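Local structure of extracellular subtilisin-like serine proteinase (Vibrio sp. PA-44, 1SH7) at residues 122-127 with 150-155; 131-136 with 162-167; 248-253 with 265-270. The protein probably cleaves peptide bonds inside proteins, as a calcium-binding, cold-adapted serine endopeptidase of the subtilisin-like peptidase S8 family. All coordinates share one frame; numbering follows the deposited sequence.

The three contacts lie in the peptidase S8 part of a longer protein. Contact 1 pairs two central strands. It reaches the active site at Ala154, whose side chain is about 4 Å from that of Ser220, the predicted charge-relay serine, and about 4 Å from the bound phenylmethanesulfonic acid. The segments of contacts 1 and 2 alternate along the chain, and the two contacts adjoin, with Leu153 CD1 3.4 Å from Pro167 O. The Thr165 side chain of contact 2 is about 7 Å from the same ligand. Contact 3 comes later in the chain and meets contact 1 through Met152 SD and Leu249 CD1, 4.2 Å apart. Contacts 2 and 3 do not touch; their nearest atoms are about 11 Å apart.

Contact 1. Residues 122-127 with 150-155; sequences PSVANM and SFMLAA
Ala125 and Phe151 are opposite each other on two neighbouring parallel strands, 123-127 and 150-154. With helix 135-146 between them in sequence, the strands form a beta-alpha-beta crossover of the subtilase core sheet. The packing is tight on the face that helix 135-146 covers. Here Ala125 CB sits over the middle of the Phe151 ring, 3.5 Å from its centroid and only 7° off the ring normal, a CH-pi contact. Met127 SD comes to the same ring at its edge and in its plane, 3.7 Å from Phe151 CD2, a Met-aromatic contact. Met127 CG lies beside its own backbone N, and a bend at chi3 (78°) goes with SD lying at the ring edge. Leu153 lies beside Met127 and points the same way, with CD2 3.8 Å from Met127 CB. Val141 of the helix touches both Met127 and Phe151.

The other face is more sparsely joined. Val124 and Met152 cross at about a right angle, and Val124 CG2 meets Met152 CG at 3.9 Å. Thr223 of helix 219-236 touches Met152 and Asn126 on this face, and it also touches Ala154.

The ladder is loose at its start. Water 1 lies between the two backbones there. It accepts from Ser150 N; its approach to Ser123 O is very short, and its exact position is doubtful. Three short, nearly straight backbone bonds follow. Ala125 N gives to Ser150 O, Met152 N to Ala125 O and Met127 N to Met152 O. The last rung reaches the pocket that holds phenylmethanesulfonic acid, which Ala154 touches. There Ala154 N donates to Met127 O at 3.1 Å, with the donor tilted 21° from the carbonyl plane.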
ATOM      1  N   PRO A 122     -14.910   7.872   0.549  1.00 13.73           N
ATOM      2  CA  PRO A 122     -14.073   6.906  -0.185  1.00 13.99           C
ATOM      3  C   PRO A 122     -12.809   6.617   0.594  1.00 12.90           C
ATOM      4  O   PRO A 122     -12.091   7.538   0.936  1.00 13.74           O
ATOM      5  CB  PRO A 122     -13.728   7.643  -1.488  1.00 14.63           C
ATOM      6  CG  PRO A 122     -14.872   8.618  -1.670  1.00 14.46           C
ATOM      7  CD  PRO A 122     -15.236   9.049  -0.264  1.00 13.72           C
ATOM      8  N   SER A 123     -12.547   5.349   0.852  1.00 12.15           N
ATOM      9  CA  SER A 123     -11.487   4.940   1.752  1.00 10.97           C
ATOM     10  C   SER A 123     -10.722   3.723   1.227  1.00 10.74           C
ATOM     11  O   SER A 123     -11.303   2.859   0.597  1.00 11.23           O
ATOM     12  CB  SER A 123     -12.092   4.580   3.107  1.00 11.90           C
ATOM     13  OG  SER A 123     -12.784   5.673   3.656  1.00  9.39           O
ATOM     14  N   VAL A 124      -9.428   3.672   1.530  1.00  9.40           N
ATOM     15  CA  VAL A 124      -8.612   2.495   1.376  1.00  9.88           C
ATOM     16  C   VAL A 124      -7.750   2.305   2.628  1.00 10.03           C
ATOM     17  O   VAL A 124      -7.336   3.301   3.273  1.00  9.93           O
ATOM     18  CB  VAL A 124      -7.731   2.586   0.137  1.00  9.13           C
ATOM     19  CG1 VAL A 124      -6.732   3.781   0.202  1.00 10.09           C
ATOM     20  CG2 VAL A 124      -7.017   1.297  -0.098  1.00  9.36           C
ATOM     21  N   ALA A 125      -7.487   1.045   2.973  1.00  9.54           N
ATOM     22  CA  ALA A 125      -6.639   0.726   4.120  1.00  9.49           C
ATOM     23  C   ALA A 125      -5.336   0.080   3.639  1.00  9.28           C
ATOM     24  O   ALA A 125      -5.353  -0.704   2.685  1.00  7.72           O
ATOM     25  CB  ALA A 125      -7.330  -0.217   5.045  1.00  9.37           C
ATOM     26  N   ASN A 126      -4.234   0.407   4.325  1.00  9.22           N
ATOM     27  CA  ASN A 126      -2.923  -0.143   4.051  1.00  9.71           C
ATOM     28  C   ASN A 126      -2.378  -0.899   5.252  1.00  9.95           C
ATOM     29  O   ASN A 126      -2.211  -0.316   6.316  1.00  9.31           O
ATOM     30  CB  ASN A 126      -1.928   0.969   3.685  1.00 10.32           C
ATOM     31  CG  ASN A 126      -0.605   0.421   3.193  1.00  8.46           C
ATOM     32  OD1 ASN A 126       0.255   0.059   3.983  1.00 13.58           O
ATOM     33  ND2 ASN A 126      -0.441   0.369   1.889  1.00  5.81           N
ATOM     34  N   MET A 127      -2.117  -2.196   5.064  1.00 10.34           N
ATOM     35  CA  MET A 127      -1.452  -3.034   6.050  1.00 10.48           C
ATOM     36  C   MET A 127      -0.089  -3.537   5.552  1.00 10.58           C
ATOM     37  O   MET A 127       0.011  -4.586   4.958  1.00 11.11           O
ATOM     38  CB  MET A 127      -2.355  -4.218   6.438  1.00 10.99           C
ATOM     39  CG  MET A 127      -3.665  -3.785   7.022  1.00 12.33           C
ATOM     40  SD  MET A 127      -4.622  -5.172   7.598  1.00 12.31           S
ATOM     41  CE  MET A 127      -3.800  -5.485   9.088  1.00 12.66           C
ATOM     42  N   SER A 150     -11.534  -1.297   0.855  1.00 11.93           N
ATOM     43  CA  SER A 150     -10.501  -2.131   0.227  1.00 11.70           C
ATOM     44  C   SER A 150      -9.231  -2.168   1.111  1.00 11.26           C
ATOM     45  O   SER A 150      -8.866  -1.154   1.705  1.00 10.94           O
ATOM     46  CB  SER A 150     -10.124  -1.569  -1.153  1.00 12.67           C
ATOM     47  OG  SER A 150     -11.183  -1.739  -2.081  1.00 10.98           O
ATOM     48  N   PHE A 151      -8.576  -3.331   1.182  1.00 10.09           N
ATOM     49  CA  PHE A 151      -7.400  -3.513   1.990  1.00 10.43           C
ATOM     50  C   PHE A 151      -6.229  -3.965   1.118  1.00 11.49           C
ATOM     51  O   PHE A 151      -6.335  -5.011   0.440  1.00 12.01           O
ATOM     52  CB  PHE A 151      -7.643  -4.553   3.101  1.00  9.60           C
ATOM     53  CG  PHE A 151      -8.170  -3.962   4.398  1.00  8.83           C
ATOM     54  CD1 PHE A 151      -9.430  -3.389   4.443  1.00 10.78           C
ATOM     55  CD2 PHE A 151      -7.403  -3.968   5.532  1.00  7.10           C
ATOM     56  CE1 PHE A 151      -9.921  -2.810   5.571  1.00 12.14           C
ATOM     57  CE2 PHE A 151      -7.866  -3.423   6.690  1.00 10.47           C
ATOM     58  CZ  PHE A 151      -9.149  -2.837   6.730  1.00 12.58           C
ATOM     59  N   MET A 152      -5.147  -3.181   1.154  1.00 11.10           N
ATOM     60  CA  MET A 152      -3.868  -3.506   0.517  1.00 10.88           C
ATOM     61  C   MET A 152      -2.938  -4.140   1.574  1.00 10.46           C
ATOM     62  O   MET A 152      -2.765  -3.586   2.635  1.00 10.33           O
ATOM     63  CB  MET A 152      -3.231  -2.257  -0.077  1.00 10.65           C
ATOM     64  CG  MET A 152      -4.190  -1.337  -0.867  1.00 10.50           C
ATOM     65  SD  MET A 152      -4.823  -2.084  -2.332  1.00 11.99           S
ATOM     66  CE  MET A 152      -6.479  -2.459  -1.851  1.00 13.65           C
ATOM     67  N   LEU A 153      -2.365  -5.305   1.269  1.00 11.08           N
ATOM     68  CA  LEU A 153      -1.645  -6.151   2.233  1.00 10.76           C
ATOM     69  C   LEU A 153      -0.254  -6.512   1.710  1.00 11.21           C
ATOM     70  O   LEU A 153      -0.135  -6.909   0.566  1.00 12.68           O
ATOM     71  CB  LEU A 153      -2.434  -7.460   2.456  1.00 10.45           C
ATOM     72  CG  LEU A 153      -3.929  -7.276   2.731  1.00 10.05           C
ATOM     73  CD1 LEU A 153      -4.644  -8.637   2.715  1.00  9.83           C
ATOM     74  CD2 LEU A 153      -4.168  -6.544   4.021  1.00 10.89           C
ATOM     75  N   ALA A 154       0.801  -6.386   2.537  1.00 10.95           N
ATOM     76  CA  ALA A 154       2.130  -6.770   2.115  1.00 10.29           C
ATOM     77  C   ALA A 154       2.257  -8.286   2.042  1.00 10.89           C
ATOM     78  O   ALA A 154       1.800  -9.003   2.936  1.00 10.27           O
ATOM     79  CB  ALA A 154       3.149  -6.207   3.033  1.00 10.90           C
ATOM     80  N   ALA A 155       2.899  -8.774   0.986  1.00 11.34           N
ATOM     81  CA  ALA A 155       3.060 -10.229   0.793  1.00 10.78           C
ATOM     82  C   ALA A 155       4.028 -10.855   1.817  1.00 10.85           C
ATOM     83  O   ALA A 155       3.852 -12.018   2.189  1.00 10.80           O
ATOM     84  CB  ALA A 155       3.547 -10.542  -0.608  1.00 11.27           C
TER
HETATM   85  O   HOH W   1     -12.087   1.016  -0.917  1.00 27.43           O

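Contact 2. Residues 131-136 with 162-167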
ATOM      1  N   GLY A 131       2.536 -11.597   9.782  1.00 16.09           N
ATOM      2  CA  GLY A 131       3.209 -12.592  10.593  1.00 16.65           C
ATOM      3  C   GLY A 131       2.629 -13.966  10.351  1.00 17.50           C
ATOM      4  O   GLY A 131       2.090 -14.242   9.266  1.00 17.31           O
ATOM      5  N   GLY A 132       2.686 -14.819  11.373  1.00 18.50           N
ATOM      6  CA  GLY A 132       2.155 -16.169  11.260  1.00 19.75           C
ATOM      7  C   GLY A 132       0.666 -16.232  10.901  1.00 19.26           C
ATOM      8  O   GLY A 132      -0.073 -15.284  11.115  1.00 20.26           O
ATOM      9  N   GLN A 133       0.227 -17.360  10.366  1.00 19.70           N
ATOM     10  CA  GLN A 133      -1.186 -17.587  10.053  1.00 20.43           C
ATOM     11  C   GLN A 133      -2.055 -17.338  11.289  1.00 20.30           C
ATOM     12  O   GLN A 133      -1.774 -17.864  12.372  1.00 20.10           O
ATOM     13  CB  GLN A 133      -1.408 -19.010   9.477  1.00 21.27           C
ATOM     14  CG  GLN A 133      -0.976 -19.201   7.988  1.00 25.32           C
ATOM     15  CD  GLN A 133      -0.367 -20.598   7.644  1.00 32.58           C
ATOM     16  OE1 GLN A 133       0.395 -21.182   8.433  1.00 35.39           O
ATOM     17  NE2 GLN A 133      -0.675 -21.099   6.441  1.00 35.67           N
ATOM     18  N   SER A 134      -3.102 -16.511  11.125  1.00 20.63           N
ATOM     19  CA  SER A 134      -4.070 -16.172  12.193  1.00 20.76           C
ATOM     20  C   SER A 134      -5.470 -16.145  11.589  1.00 20.49           C
ATOM     21  O   SER A 134      -5.779 -15.245  10.839  1.00 21.12           O
ATOM     22  CB  SER A 134      -3.727 -14.798  12.790  1.00 20.92           C
ATOM     23  OG  SER A 134      -4.722 -14.268  13.669  1.00 21.23           O
ATOM     24  N   THR A 135      -6.339 -17.113  11.888  1.00 20.81           N
ATOM     25  CA  THR A 135      -7.696 -17.026  11.353  1.00 20.81           C
ATOM     26  C   THR A 135      -8.458 -15.836  11.949  1.00 19.67           C
ATOM     27  O   THR A 135      -9.295 -15.250  11.271  1.00 19.29           O
ATOM     28  CB  THR A 135      -8.508 -18.346  11.465  1.00 21.83           C
ATOM     29  OG1 THR A 135      -8.864 -18.600  12.824  1.00 23.48           O
ATOM     30  CG2 THR A 135      -7.649 -19.546  11.028  1.00 23.37           C
ATOM     31  N   ALA A 136      -8.133 -15.443  13.173  1.00 18.45           N
ATOM     32  CA  ALA A 136      -8.806 -14.304  13.799  1.00 17.55           C
ATOM     33  C   ALA A 136      -8.493 -12.993  13.074  1.00 16.94           C
ATOM     34  O   ALA A 136      -9.410 -12.207  12.788  1.00 16.32           O
ATOM     35  CB  ALA A 136      -8.453 -14.190  15.262  1.00 18.11           C
ATOM     36  N   ALA A 162       3.449 -16.550   0.052  1.00 14.00           N
ATOM     37  CA  ALA A 162       2.664 -15.588   0.822  1.00 13.63           C
ATOM     38  C   ALA A 162       1.428 -16.188   1.490  1.00 13.79           C
ATOM     39  O   ALA A 162       0.910 -15.628   2.462  1.00 12.18           O
ATOM     40  CB  ALA A 162       2.277 -14.435  -0.025  1.00 13.06           C
ATOM     41  N   CYS A 163       0.949 -17.331   0.979  1.00 14.43           N
ATOM     42  CA  CYS A 163      -0.232 -17.980   1.557  1.00 14.68           C
ATOM     43  C   CYS A 163      -0.031 -18.453   2.997  1.00 15.25           C
ATOM     44  O   CYS A 163      -0.995 -18.735   3.669  1.00 16.05           O
ATOM     45  CB  CYS A 163      -0.721 -19.150   0.668  1.00 14.82           C
ATOM     46  SG  CYS A 163      -1.282 -18.652  -0.978  1.00 13.93           S
ATOM     47  N   ASN A 164       1.206 -18.486   3.477  1.00 15.98           N
ATOM     48  CA  ASN A 164       1.509 -18.905   4.860  1.00 17.09           C
ATOM     49  C   ASN A 164       1.669 -17.732   5.827  1.00 16.98           C
ATOM     50  O   ASN A 164       2.145 -17.904   6.929  1.00 17.10           O
ATOM     51  CB  ASN A 164       2.763 -19.785   4.844  1.00 17.93           C
ATOM     52  CG  ASN A 164       2.546 -21.061   4.043  1.00 20.90           C
ATOM     53  OD1 ASN A 164       1.428 -21.584   3.999  1.00 28.36           O
ATOM     54  ND2 ASN A 164       3.591 -21.543   3.377  1.00 22.51           N
ATOM     55  N   THR A 165       1.269 -16.532   5.377  1.00 16.06           N
ATOM     56  CA  THR A 165       1.385 -15.262   6.107  1.00 15.94           C
ATOM     57  C   THR A 165      -0.012 -14.665   6.251  1.00 14.41           C
ATOM     58  O   THR A 165      -0.788 -14.693   5.287  1.00 14.10           O
ATOM     59  CB  THR A 165       2.280 -14.272   5.310  1.00 15.88           C
ATOM     60  OG1 THR A 165       3.642 -14.608   5.539  1.00 17.28           O
ATOM     61  CG2 THR A 165       2.146 -12.815   5.829  1.00 17.61           C
ATOM     62  N   SER A 166      -0.352 -14.169   7.445  1.00 14.62           N
ATOM     63  CA  SER A 166      -1.585 -13.362   7.663  1.00 14.21           C
ATOM     64  C   SER A 166      -1.138 -11.913   7.912  1.00 13.54           C
ATOM     65  O   SER A 166      -0.163 -11.720   8.592  1.00 11.73           O
ATOM     66  CB  SER A 166      -2.349 -13.850   8.916  1.00 14.14           C
ATOM     67  OG  SER A 166      -3.092 -15.024   8.676  1.00 16.70           O
ATOM     68  N   PRO A 167      -1.864 -10.903   7.443  1.00 12.91           N
ATOM     69  CA  PRO A 167      -3.090 -11.070   6.648  1.00 12.78           C
ATOM     70  C   PRO A 167      -2.897 -11.308   5.150  1.00 12.04           C
ATOM     71  O   PRO A 167      -3.902 -11.409   4.494  1.00 11.63           O
ATOM     72  CB  PRO A 167      -3.787  -9.722   6.827  1.00 12.43           C
ATOM     73  CG  PRO A 167      -2.673  -8.760   6.919  1.00 13.65           C
ATOM     74  CD  PRO A 167      -1.614  -9.484   7.761  1.00 12.21           C
TER
HETATM   75  O   HOH W   2      -0.130 -12.508  11.966  1.00 26.33           O
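The side-chain amides of Gln133 and Asn164 lie side by side and point the same way, with their planes turned 67° apart. They are therefore not stacked face to face. Gln133 NE2 is 3.5 Å from Asn164 CA, and Gln133 CG is 3.5 Å from Asn164 O. This side of the contact is at the protein surface, where Gln133 also touches Arg169.

The firmer part is made by Ser166. With OG beside its own backbone N (chi1 -78°), the hydroxyl faces Ser134 N and accepts a hydrogen bond from it at 2.9 Å, straight to within 16°. The same oxygen is also hydrogen-bonded to Asp138 OD1, so two groups fix the hydroxyl. Ser166 CB rests 3.5 Å from Gly132 O. Water 2 donates to Gly132 O and, weakly, to Ser166 O.

On the backbone, Gly131 N donates to Ser166 O and Ser166 N donates back to Gly131 O, each at 3.0 Å. Thr165 CA adds a CA-H...O contact to Gly131 O. A disulfide from Cys163 to Cys194 ties the start of the 162-167 loop. Ser134 OG caps Leu137 N as the N-cap of helix 135-146. Gly131 and Ser166 thus form a single antiparallel hydrogen-bonded pair beside a capped helix start, probably in the loops flanking the substrate cleft, as in other subtilases.

Contact 3. Residues 248-253 with 265-270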
ATOM      1  N   LEU A 248     -10.301  -3.607 -11.095  1.00 12.02           N
ATOM      2  CA  LEU A 248      -9.703  -2.547 -11.858  1.00 12.19           C
ATOM      3  C   LEU A 248      -8.164  -2.547 -11.698  1.00 11.30           C
ATOM      4  O   LEU A 248      -7.443  -2.308 -12.662  1.00 11.83           O
ATOM      5  CB  LEU A 248     -10.297  -1.239 -11.365  1.00 12.74           C
ATOM      6  CG  LEU A 248     -10.777  -0.175 -12.315  1.00 16.24           C
ATOM      7  CD1 LEU A 248     -11.559  -0.724 -13.449  1.00 14.54           C
ATOM      8  CD2 LEU A 248     -11.594   0.845 -11.488  1.00 16.30           C
ATOM      9  N   LEU A 249      -7.657  -2.774 -10.496  1.00 10.33           N
ATOM     10  CA  LEU A 249      -6.214  -2.981 -10.300  1.00  9.75           C
ATOM     11  C   LEU A 249      -5.677  -4.094 -11.200  1.00  9.86           C
ATOM     12  O   LEU A 249      -4.597  -3.988 -11.800  1.00 10.61           O
ATOM     13  CB  LEU A 249      -5.922  -3.318  -8.819  1.00  9.25           C
ATOM     14  CG  LEU A 249      -5.961  -2.129  -7.854  1.00  8.89           C
ATOM     15  CD1 LEU A 249      -5.871  -2.630  -6.407  1.00 12.06           C
ATOM     16  CD2 LEU A 249      -4.835  -1.060  -8.207  1.00 10.60           C
ATOM     17  N   ASN A 250      -6.433  -5.183 -11.283  1.00 10.88           N
ATOM     18  CA  ASN A 250      -6.128  -6.283 -12.178  1.00 10.63           C
ATOM     19  C   ASN A 250      -6.208  -5.974 -13.659  1.00 10.84           C
ATOM     20  O   ASN A 250      -5.293  -6.286 -14.406  1.00 11.91           O
ATOM     21  CB  ASN A 250      -7.086  -7.445 -11.900  1.00 11.75           C
ATOM     22  CG  ASN A 250      -6.597  -8.338 -10.805  1.00 13.67           C
ATOM     23  OD1 ASN A 250      -5.688  -9.146 -11.019  1.00 16.31           O
ATOM     24  ND2 ASN A 250      -7.193  -8.214  -9.624  1.00 15.49           N
ATOM     25  N   SER A 251      -7.297  -5.375 -14.088  1.00 10.01           N
ATOM     26  CA  SER A 251      -7.520  -5.140 -15.518  1.00 10.78           C
ATOM     27  C   SER A 251      -6.633  -4.043 -16.051  1.00 10.24           C
ATOM     28  O   SER A 251      -6.258  -4.098 -17.216  1.00 12.04           O
ATOM     29  CB  SER A 251      -9.008  -4.874 -15.849  1.00 10.78           C
ATOM     30  OG  SER A 251      -9.528  -3.801 -15.115  1.00 12.29           O
ATOM     31  N   ARG A 252      -6.256  -3.091 -15.218  1.00  9.96           N
ATOM     32  CA  ARG A 252      -5.347  -2.009 -15.620  1.00 10.28           C
ATOM     33  C   ARG A 252      -3.844  -2.346 -15.514  1.00 10.15           C
ATOM     34  O   ARG A 252      -3.002  -1.612 -16.076  1.00 10.91           O
ATOM     35  CB  ARG A 252      -5.629  -0.755 -14.821  1.00 10.30           C
ATOM     36  CG  ARG A 252      -6.978  -0.143 -15.128  1.00 11.13           C
ATOM     37  CD  ARG A 252      -7.328   1.037 -14.300  1.00 11.58           C
ATOM     38  NE  ARG A 252      -8.541   1.670 -14.838  1.00 10.73           N
ATOM     39  CZ  ARG A 252      -9.114   2.752 -14.343  1.00 12.27           C
ATOM     40  NH1 ARG A 252      -8.611   3.339 -13.262  1.00 11.80           N
ATOM     41  NH2 ARG A 252     -10.193   3.253 -14.951  1.00 11.24           N
ATOM     42  N   ALA A 253      -3.496  -3.446 -14.851  1.00 10.55           N
ATOM     43  CA  ALA A 253      -2.105  -3.757 -14.565  1.00 10.75           C
ATOM     44  C   ALA A 253      -1.380  -4.077 -15.864  1.00 10.72           C
ATOM     45  O   ALA A 253      -1.959  -4.603 -16.796  1.00 11.04           O
ATOM     46  CB  ALA A 253      -1.969  -4.956 -13.616  1.00 11.32           C
ATOM     47  N   THR A 265       1.319 -14.488 -10.546  1.00 12.36           N
ATOM     48  CA  THR A 265       0.780 -13.844 -11.716  1.00 13.02           C
ATOM     49  C   THR A 265       1.630 -12.632 -12.104  1.00 12.90           C
ATOM     50  O   THR A 265       2.058 -11.813 -11.262  1.00 11.72           O
ATOM     51  CB  THR A 265      -0.708 -13.516 -11.530  1.00 14.22           C
ATOM     52  OG1 THR A 265      -1.251 -13.008 -12.753  1.00 16.35           O
ATOM     53  CG2 THR A 265      -0.926 -12.430 -10.515  1.00 15.20           C
ATOM     54  N   ASN A 266       1.882 -12.533 -13.399  1.00 11.56           N
ATOM     55  CA  ASN A 266       2.786 -11.538 -13.924  1.00 11.65           C
ATOM     56  C   ASN A 266       2.043 -10.209 -14.198  1.00 10.86           C
ATOM     57  O   ASN A 266       1.799  -9.837 -15.341  1.00 10.45           O
ATOM     58  CB  ASN A 266       3.497 -12.098 -15.167  1.00 11.65           C
ATOM     59  CG  ASN A 266       4.842 -11.454 -15.405  1.00 11.92           C
ATOM     60  OD1 ASN A 266       5.809 -12.104 -15.875  1.00 14.16           O
ATOM     61  ND2 ASN A 266       4.918 -10.176 -15.123  1.00  9.36           N
ATOM     62  N   LYS A 267       1.662  -9.540 -13.108  1.00 10.36           N
ATOM     63  CA  LYS A 267       0.992  -8.253 -13.141  1.00 10.44           C
ATOM     64  C   LYS A 267       1.763  -7.236 -12.322  1.00  9.88           C
ATOM     65  O   LYS A 267       2.110  -7.497 -11.198  1.00  9.76           O
ATOM     66  CB  LYS A 267      -0.419  -8.360 -12.584  1.00 11.65           C
ATOM     67  CG  LYS A 267      -1.351  -9.290 -13.425  1.00 12.47           C
ATOM     68  CD  LYS A 267      -2.795  -9.096 -13.000  1.00 14.47           C
ATOM     69  CE  LYS A 267      -3.733 -10.180 -13.582  1.00 19.54           C
ATOM     70  NZ  LYS A 267      -3.551 -11.536 -12.975  1.00 22.29           N
ATOM     71  N   LEU A 268       2.014  -6.076 -12.920  1.00 10.31           N
ATOM     72  CA  LEU A 268       2.714  -4.987 -12.288  1.00 10.36           C
ATOM     73  C   LEU A 268       1.790  -3.756 -12.212  1.00 10.52           C
ATOM     74  O   LEU A 268       1.084  -3.402 -13.181  1.00 10.83           O
ATOM     75  CB  LEU A 268       3.971  -4.658 -13.103  1.00 10.94           C
ATOM     76  CG  LEU A 268       4.877  -3.524 -12.629  1.00 11.82           C
ATOM     77  CD1 LEU A 268       5.510  -3.897 -11.322  1.00 12.13           C
ATOM     78  CD2 LEU A 268       5.921  -3.162 -13.683  1.00 12.32           C
ATOM     79  N   LEU A 269       1.832  -3.081 -11.077  1.00  9.46           N
ATOM     80  CA  LEU A 269       0.975  -1.911 -10.821  1.00  9.68           C
ATOM     81  C   LEU A 269       1.101  -0.857 -11.882  1.00  9.64           C
ATOM     82  O   LEU A 269       2.203  -0.525 -12.313  1.00  9.48           O
ATOM     83  CB  LEU A 269       1.390  -1.291  -9.500  1.00  9.53           C
ATOM     84  CG  LEU A 269       0.461  -0.568  -8.529  1.00 12.50           C
ATOM     85  CD1 LEU A 269       1.097   0.636  -7.885  1.00  9.24           C
ATOM     86  CD2 LEU A 269      -0.987  -0.347  -8.924  1.00 12.93           C
ATOM     87  N   TYR A 270      -0.055  -0.323 -12.286  1.00  9.36           N
ATOM     88  CA  TYR A 270      -0.187   0.740 -13.257  1.00  9.56           C
ATOM     89  C   TYR A 270      -1.220   1.723 -12.725  1.00  9.92           C
ATOM     90  O   TYR A 270      -2.286   1.325 -12.292  1.00  8.81           O
ATOM     91  CB  TYR A 270      -0.625   0.167 -14.606  1.00 10.00           C
ATOM     92  CG  TYR A 270      -0.738   1.137 -15.751  1.00 10.80           C
ATOM     93  CD1 TYR A 270       0.395   1.643 -16.391  1.00 11.19           C
ATOM     94  CD2 TYR A 270      -1.997   1.502 -16.254  1.00 10.15           C
ATOM     95  CE1 TYR A 270       0.275   2.496 -17.501  1.00 12.46           C
ATOM     96  CE2 TYR A 270      -2.114   2.342 -17.334  1.00 12.66           C
ATOM     97  CZ  TYR A 270      -0.962   2.842 -17.966  1.00 13.10           C
ATOM     98  OH  TYR A 270      -1.097   3.676 -19.055  1.00 15.52           O
TER
HETATM   99  O   HOH W   3      -2.879  -1.736 -11.886  1.00  6.40           O
HETATM  100  O   HOH W   4      -4.135 -10.866  -9.705  1.00 10.98           O
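Where helix 242-252 ends and gives way to a short strand, Ala253 packs against segment 265-270. Its CB is 3.5 Å from Leu268 O and also meets Lys267 CB. Tyr270 packs against the backbone of Arg252. Its first torsion (chi1 -177°) sets CG beside its own carbonyl carbon and brings the ring to Arg252 O. Tyr270 CB and CD2 each lie 3.3 Å from Arg252 O. That carbonyl is hydrogen-bonded to Arg14 NH1, and Arg14 also makes a cation-pi contact with the Tyr270 ring. The ring's OH is hydrogen-bonded to Asp274 OD1.

Strand 267-268 pairs with strand 254-255 in a small two-stranded antiparallel sheet, with a backbone hydrogen bond between Leu268 and Ser254. Helix 242-252 leads straight into this sheet. The chain then returns through strand 267-268, which lies beside the C-terminal end of the helix. No direct hydrogen bond joins the two segments. Water 3 bridges them instead: it donates to Leu249 O at 2.8 Å and accepts from Tyr270 N at 3.2 Å.

Deeper in, Leu249 CD2 meets Leu269 CD2 at 4.0 Å, and both side chains also touch helix 219-236. On the outer side the Lys267 chain crosses Asn250, with CE 3.4 Å from Asn250 OD1. Lys267 is bent at its last torsion (chi4 71°), and NZ donates to Thr265 OG1 at 2.7 Å. Water 4 donates to Asn250 OD1 and accepts only weakly from Lys267 NZ, while Asn250 ND2 is hydrogen-bonded to Thr246 O.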